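Local coordinates for structural polyprotein, VP3 (PDB 5CDD) that probably serves as a structural capsid protein, one of the building blocks of the icosahedral shell of Israeli acute paralysis virus, at residues Glu124-Thr136 / Val208-Tyr220. Numbering follows the deposited sequence.
Sequences EYVANMFSYWRAT and VSNKMFLKTAGIY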
loop_
_atom_site.group_PDB
_atom_site.type_symbol
_atom_site.label_atom_id
_atom_site.label_comp_id
_atom_site.label_asym_id
_atom_site.label_seq_id
_atom_site.Cartn_x
_atom_site.Cartn_y
_atom_site.Cartn_z
ATOM N N GLU B 124 50.134 6.330 8.907
ATOM C CA GLU B 124 50.467 7.738 8.703
ATOM C C GLU B 124 50.018 8.166 7.305
ATOM O O GLU B 124 49.645 9.318 7.084
ATOM C CB GLU B 124 51.977 7.957 8.840
ATOM C CG GLU B 124 52.573 7.490 10.159
ATOM C CD GLU B 124 54.065 7.765 10.252
ATOM O OE1 GLU B 124 54.800 7.390 9.314
ATOM O OE2 GLU B 124 54.507 8.349 11.265
ATOM N N TYR B 125 50.061 7.220 6.372
ATOM C CA TYR B 125 49.672 7.454 4.983
ATOM C C TYR B 125 48.169 7.707 4.882
ATOM O O TYR B 125 47.716 8.540 4.095
ATOM C CB TYR B 125 50.076 6.236 4.141
ATOM C CG TYR B 125 49.899 6.376 2.642
ATOM C CD1 TYR B 125 48.667 6.127 2.034
ATOM C CD2 TYR B 125 50.973 6.730 1.825
ATOM C CE1 TYR B 125 48.512 6.224 0.649
ATOM C CE2 TYR B 125 50.828 6.831 0.442
ATOM C CZ TYR B 125 49.597 6.575 -0.138
ATOM O OH TYR B 125 49.455 6.675 -1.501
ATOM N N VAL B 126 47.399 6.989 5.693
ATOM C CA VAL B 126 45.949 7.129 5.705
ATOM C C VAL B 126 45.507 8.422 6.389
ATOM O O VAL B 126 44.671 9.157 5.862
ATOM C CB VAL B 126 45.288 5.927 6.424
ATOM C CG1 VAL B 126 43.788 6.145 6.554
ATOM C CG2 VAL B 126 45.567 4.652 5.649
ATOM N N ALA B 127 46.072 8.696 7.560
ATOM C CA ALA B 127 45.731 9.893 8.323
ATOM C C ALA B 127 45.895 11.178 7.516
ATOM O O ALA B 127 45.273 12.196 7.820
ATOM C CB ALA B 127 46.586 9.965 9.581
ATOM N N ASN B 128 46.730 11.120 6.487
ATOM C CA ASN B 128 47.007 12.277 5.642
ATOM C C ASN B 128 45.818 12.739 4.793
ATOM O O ASN B 128 45.777 13.890 4.359
ATOM C CB ASN B 128 48.203 11.958 4.736
ATOM C CG ASN B 128 48.727 13.176 4.007
ATOM O OD1 ASN B 128 49.055 14.189 4.625
ATOM N ND2 ASN B 128 48.818 13.082 2.686
ATOM N N MET B 129 44.855 11.848 4.569
ATOM C CA MET B 129 43.677 12.160 3.756
ATOM C C MET B 129 42.590 12.917 4.502
ATOM O O MET B 129 41.705 13.507 3.882
ATOM C CB MET B 129 43.035 10.878 3.230
ATOM C CG MET B 129 43.966 9.901 2.574
ATOM S SD MET B 129 43.078 8.378 2.222
ATOM C CE MET B 129 42.570 8.669 0.569
ATOM N N PHE B 130 42.643 12.882 5.828
ATOM C CA PHE B 130 41.625 13.530 6.642
ATOM C C PHE B 130 42.147 14.739 7.406
ATOM O O PHE B 130 43.344 15.011 7.407
ATOM C CB PHE B 130 41.041 12.491 7.597
ATOM C CG PHE B 130 40.606 11.227 6.907
ATOM C CD1 PHE B 130 39.388 11.166 6.234
ATOM C CD2 PHE B 130 41.440 10.114 6.881
ATOM C CE1 PHE B 130 39.008 10.015 5.543
ATOM C CE2 PHE B 130 41.070 8.958 6.193
ATOM C CZ PHE B 130 39.852 8.909 5.523
ATOM N N SER B 131 41.241 15.463 8.056
ATOM C CA SER B 131 41.616 16.651 8.812
ATOM C C SER B 131 41.981 16.373 10.265
ATOM O O SER B 131 42.964 16.914 10.771
ATOM C CB SER B 131 40.490 17.681 8.754
ATOM O OG SER B 131 40.293 18.132 7.426
ATOM N N TYR B 132 41.193 15.542 10.941
ATOM C CA TYR B 132 41.468 15.218 12.336
ATOM C C TYR B 132 41.422 13.714 12.555
ATOM O O TYR B 132 40.761 12.990 11.811
ATOM C CB TYR B 132 40.450 15.892 13.261
ATOM C CG TYR B 132 40.156 17.332 12.914
ATOM C CD1 TYR B 132 39.055 17.666 12.126
ATOM C CD2 TYR B 132 40.983 18.362 13.358
ATOM C CE1 TYR B 132 38.783 18.990 11.792
ATOM C CE2 TYR B 132 40.721 19.690 13.026
ATOM C CZ TYR B 132 39.620 19.995 12.244
ATOM O OH TYR B 132 39.352 21.303 11.909
ATOM N N TRP B 133 42.122 13.250 13.585
ATOM C CA TRP B 133 42.170 11.830 13.901
ATOM C C TRP B 133 41.978 11.557 15.386
ATOM O O TRP B 133 41.955 12.472 16.211
ATOM C CB TRP B 133 43.513 11.234 13.473
ATOM C CG TRP B 133 44.677 11.790 14.244
ATOM C CD1 TRP B 133 45.348 12.950 13.991
ATOM C CD2 TRP B 133 45.271 11.230 15.424
ATOM N NE1 TRP B 133 46.324 13.150 14.939
ATOM C CE2 TRP B 133 46.297 12.110 15.831
ATOM C CE3 TRP B 133 45.033 10.072 16.177
ATOM C CZ2 TRP B 133 47.088 11.869 16.960
ATOM C CZ3 TRP B 133 45.820 9.831 17.301
ATOM C CH2 TRP B 133 46.835 10.728 17.680
ATOM N N ARG B 134 41.856 10.275 15.708
ATOM C CA ARG B 134 41.684 9.802 17.074
ATOM C C ARG B 134 41.945 8.303 17.021
ATOM O O ARG B 134 41.279 7.584 16.276
ATOM C CB ARG B 134 40.257 10.062 17.557
ATOM C CG ARG B 134 39.998 9.605 18.978
ATOM C CD ARG B 134 38.520 9.655 19.311
ATOM N NE ARG B 134 38.258 9.189 20.671
ATOM C CZ ARG B 134 38.469 9.911 21.766
ATOM N NH1 ARG B 134 38.943 11.144 21.666
ATOM N NH2 ARG B 134 38.214 9.399 22.961
ATOM N N ALA B 135 42.918 7.829 17.792
ATOM C CA ALA B 135 43.233 6.408 17.779
ATOM C C ALA B 135 44.195 5.976 18.875
ATOM O O ALA B 135 44.769 6.800 19.588
ATOM C CB ALA B 135 43.804 6.025 16.416
ATOM N N THR B 136 44.351 4.663 19.002
ATOM C CA THR B 136 45.256 4.075 19.976
ATOM C C THR B 136 46.528 3.751 19.209
ATOM O O THR B 136 46.531 2.882 18.338
ATOM C CB THR B 136 44.677 2.776 20.568
ATOM O OG1 THR B 136 43.496 3.077 21.322
ATOM C CG2 THR B 136 45.693 2.104 21.474
ATOM N N VAL B 208 44.698 10.106 24.505
ATOM C CA VAL B 208 44.536 10.966 25.672
ATOM C C VAL B 208 44.839 12.407 25.288
ATOM O O VAL B 208 45.940 12.725 24.835
ATOM C CB VAL B 208 45.461 10.546 26.837
ATOM C CG1 VAL B 208 45.035 9.184 27.365
ATOM C CG2 VAL B 208 46.913 10.515 26.377
ATOM N N SER B 209 43.848 13.274 25.465
ATOM C CA SER B 209 43.995 14.682 25.128
ATOM C C SER B 209 42.791 15.454 25.652
ATOM O O SER B 209 41.781 14.859 26.024
ATOM C CB SER B 209 44.094 14.838 23.607
ATOM O OG SER B 209 44.277 16.190 23.233
ATOM N N ASN B 210 42.907 16.778 25.698
ATOM C CA ASN B 210 41.809 17.615 26.161
ATOM C C ASN B 210 40.988 18.012 24.938
ATOM O O ASN B 210 40.140 18.903 24.991
ATOM C CB ASN B 210 42.346 18.851 26.892
ATOM C CG ASN B 210 43.234 19.704 26.019
ATOM O OD1 ASN B 210 44.075 19.193 25.281
ATOM N ND2 ASN B 210 43.062 21.017 26.108
ATOM N N LYS B 211 41.262 17.326 23.834
ATOM C CA LYS B 211 40.560 17.546 22.581
ATOM C C LYS B 211 39.930 16.224 22.177
ATOM O O LYS B 211 40.396 15.157 22.575
ATOM C CB LYS B 211 41.530 17.996 21.492
ATOM C CG LYS B 211 42.267 19.268 21.820
ATOM C CD LYS B 211 43.233 19.637 20.714
ATOM C CE LYS B 211 44.081 20.828 21.119
ATOM N NZ LYS B 211 44.838 20.556 22.378
ATOM N N MET B 212 38.869 16.298 21.387
ATOM C CA MET B 212 38.185 15.100 20.929
ATOM C C MET B 212 38.973 14.430 19.805
ATOM O O MET B 212 39.006 13.203 19.694
ATOM C CB MET B 212 36.793 15.465 20.434
ATOM C CG MET B 212 35.873 15.999 21.503
ATOM S SD MET B 212 34.203 16.167 20.868
ATOM C CE MET B 212 33.386 14.882 21.788
ATOM N N PHE B 213 39.601 15.255 18.973
ATOM C CA PHE B 213 40.399 14.786 17.849
ATOM C C PHE B 213 41.629 15.680 17.735
ATOM O O PHE B 213 41.621 16.818 18.207
ATOM C CB PHE B 213 39.605 14.890 16.546
ATOM C CG PHE B 213 38.288 14.165 16.563
ATOM C CD1 PHE B 213 38.237 12.777 16.486
ATOM C CD2 PHE B 213 37.094 14.878 16.611
ATOM C CE1 PHE B 213 37.013 12.109 16.452
ATOM C CE2 PHE B 213 35.868 14.223 16.577
ATOM C CZ PHE B 213 35.828 12.835 16.495
ATOM N N LEU B 214 42.683 15.167 17.106
ATOM C CA LEU B 214 43.909 15.934 16.907
ATOM C C LEU B 214 44.123 16.163 15.415
ATOM O O LEU B 214 43.633 15.396 14.587
ATOM C CB LEU B 214 45.109 15.193 17.500
ATOM C CG LEU B 214 45.198 15.147 19.028
ATOM C CD1 LEU B 214 46.349 14.253 19.447
ATOM C CD2 LEU B 214 45.393 16.551 19.573
ATOM N N LYS B 215 44.850 17.222 15.075
ATOM C CA LYS B 215 45.106 17.542 13.678
ATOM C C LYS B 215 45.956 16.474 13.002
ATOM O O LYS B 215 46.637 15.697 13.668
ATOM C CB LYS B 215 45.779 18.914 13.569
ATOM C CG LYS B 215 44.861 20.079 13.943
ATOM C CD LYS B 215 45.505 21.430 13.640
ATOM C CE LYS B 215 44.516 22.583 13.804
ATOM N NZ LYS B 215 44.058 22.769 15.208
ATOM N N THR B 216 45.910 16.435 11.674
ATOM C CA THR B 216 46.669 15.449 10.915
ATOM C C THR B 216 47.795 16.060 10.088
ATOM O O THR B 216 48.391 15.383 9.254
ATOM C CB THR B 216 45.746 14.661 9.960
ATOM O OG1 THR B 216 45.181 15.563 8.998
ATOM C CG2 THR B 216 44.635 13.966 10.738
ATOM N N ALA B 217 48.082 17.335 10.322
ATOM C CA ALA B 217 49.131 18.033 9.589
ATOM C C ALA B 217 50.492 17.376 9.798
ATOM O O ALA B 217 51.254 17.173 8.848
ATOM C CB ALA B 217 49.183 19.494 10.028
ATOM N N GLY B 218 50.790 17.034 11.046
ATOM C CA GLY B 218 52.066 16.411 11.349
ATOM C C GLY B 218 53.294 17.260 11.056
ATOM O O GLY B 218 53.336 18.446 11.390
ATOM N N ILE B 219 54.297 16.651 10.425
ATOM C CA ILE B 219 55.549 17.341 10.101
ATOM C C ILE B 219 55.485 18.145 8.799
ATOM O O ILE B 219 56.394 18.909 8.490
ATOM C CB ILE B 219 56.723 16.323 9.993
ATOM C CG1 ILE B 219 58.071 17.044 10.024
ATOM C CG2 ILE B 219 56.572 15.487 8.726
ATOM C CD1 ILE B 219 58.381 17.704 11.363
ATOM N N TYR B 220 54.408 17.979 8.042
ATOM C CA TYR B 220 54.247 18.684 6.770
ATOM C C TYR B 220 54.500 20.188 6.852
ATOM O O TYR B 220 53.772 20.921 7.523
ATOM C CB TYR B 220 52.844 18.427 6.206
ATOM C CG TYR B 220 52.586 19.026 4.838
ATOM C CD1 TYR B 220 52.375 20.396 4.680
ATOM C CD2 TYR B 220 52.512 18.215 3.708
ATOM C CE1 TYR B 220 52.085 20.943 3.429
ATOM C CE2 TYR B 220 52.224 18.751 2.447
ATOM C CZ TYR B 220 52.010 20.115 2.317
ATOM O OH TYR B 220 51.711 20.648 1.084
#
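Trp-133 and Leu-214 form the hydrogen-bonded pair of a very short antiparallel bridge. Trp-133 N reaches Leu-214 O at 2.8 Å and Leu-214 N returns to Trp-133 O at 2.9 Å. The two side chains lie side by side: Leu-214 CB sits 3.3 Å above one face of the indole, toward its rim, and Leu-214 CD1 packs against Trp-133 CZ2. With CG between the backbone N and the carbonyl carbon (chi1 65°), the indole of Trp-133 lies alongside Leu-214, and NE1 makes a weak bond to Lys-215 O. Thr-216 gives up the largest area to the other segment, its CB and CG2 against Ala-127 O and its OG1 donating to Phe-130 O, thereby tying the type I turn from Ala-127 to Phe-130 to the bridge. In the jelly-roll fold of picornavirus-like capsid proteins, segment 208-220 here adds a short strand, 214-215, to strand 132-144; strand 267-270 pairs with this same part, Ser-131 and Tyr-132 both facing Val-270 in a classic bulge. Extended from CG to NE, Arg-134 crosses the Phe-213 side chain at about a right angle, its CB at the ring edge by CD1, and NH1 bonds Met-212 O at 2.9 Å. The contact thins toward partly exposed Val-208, Ser-209 and Lys-211, while Asn-210 is buried against another chain.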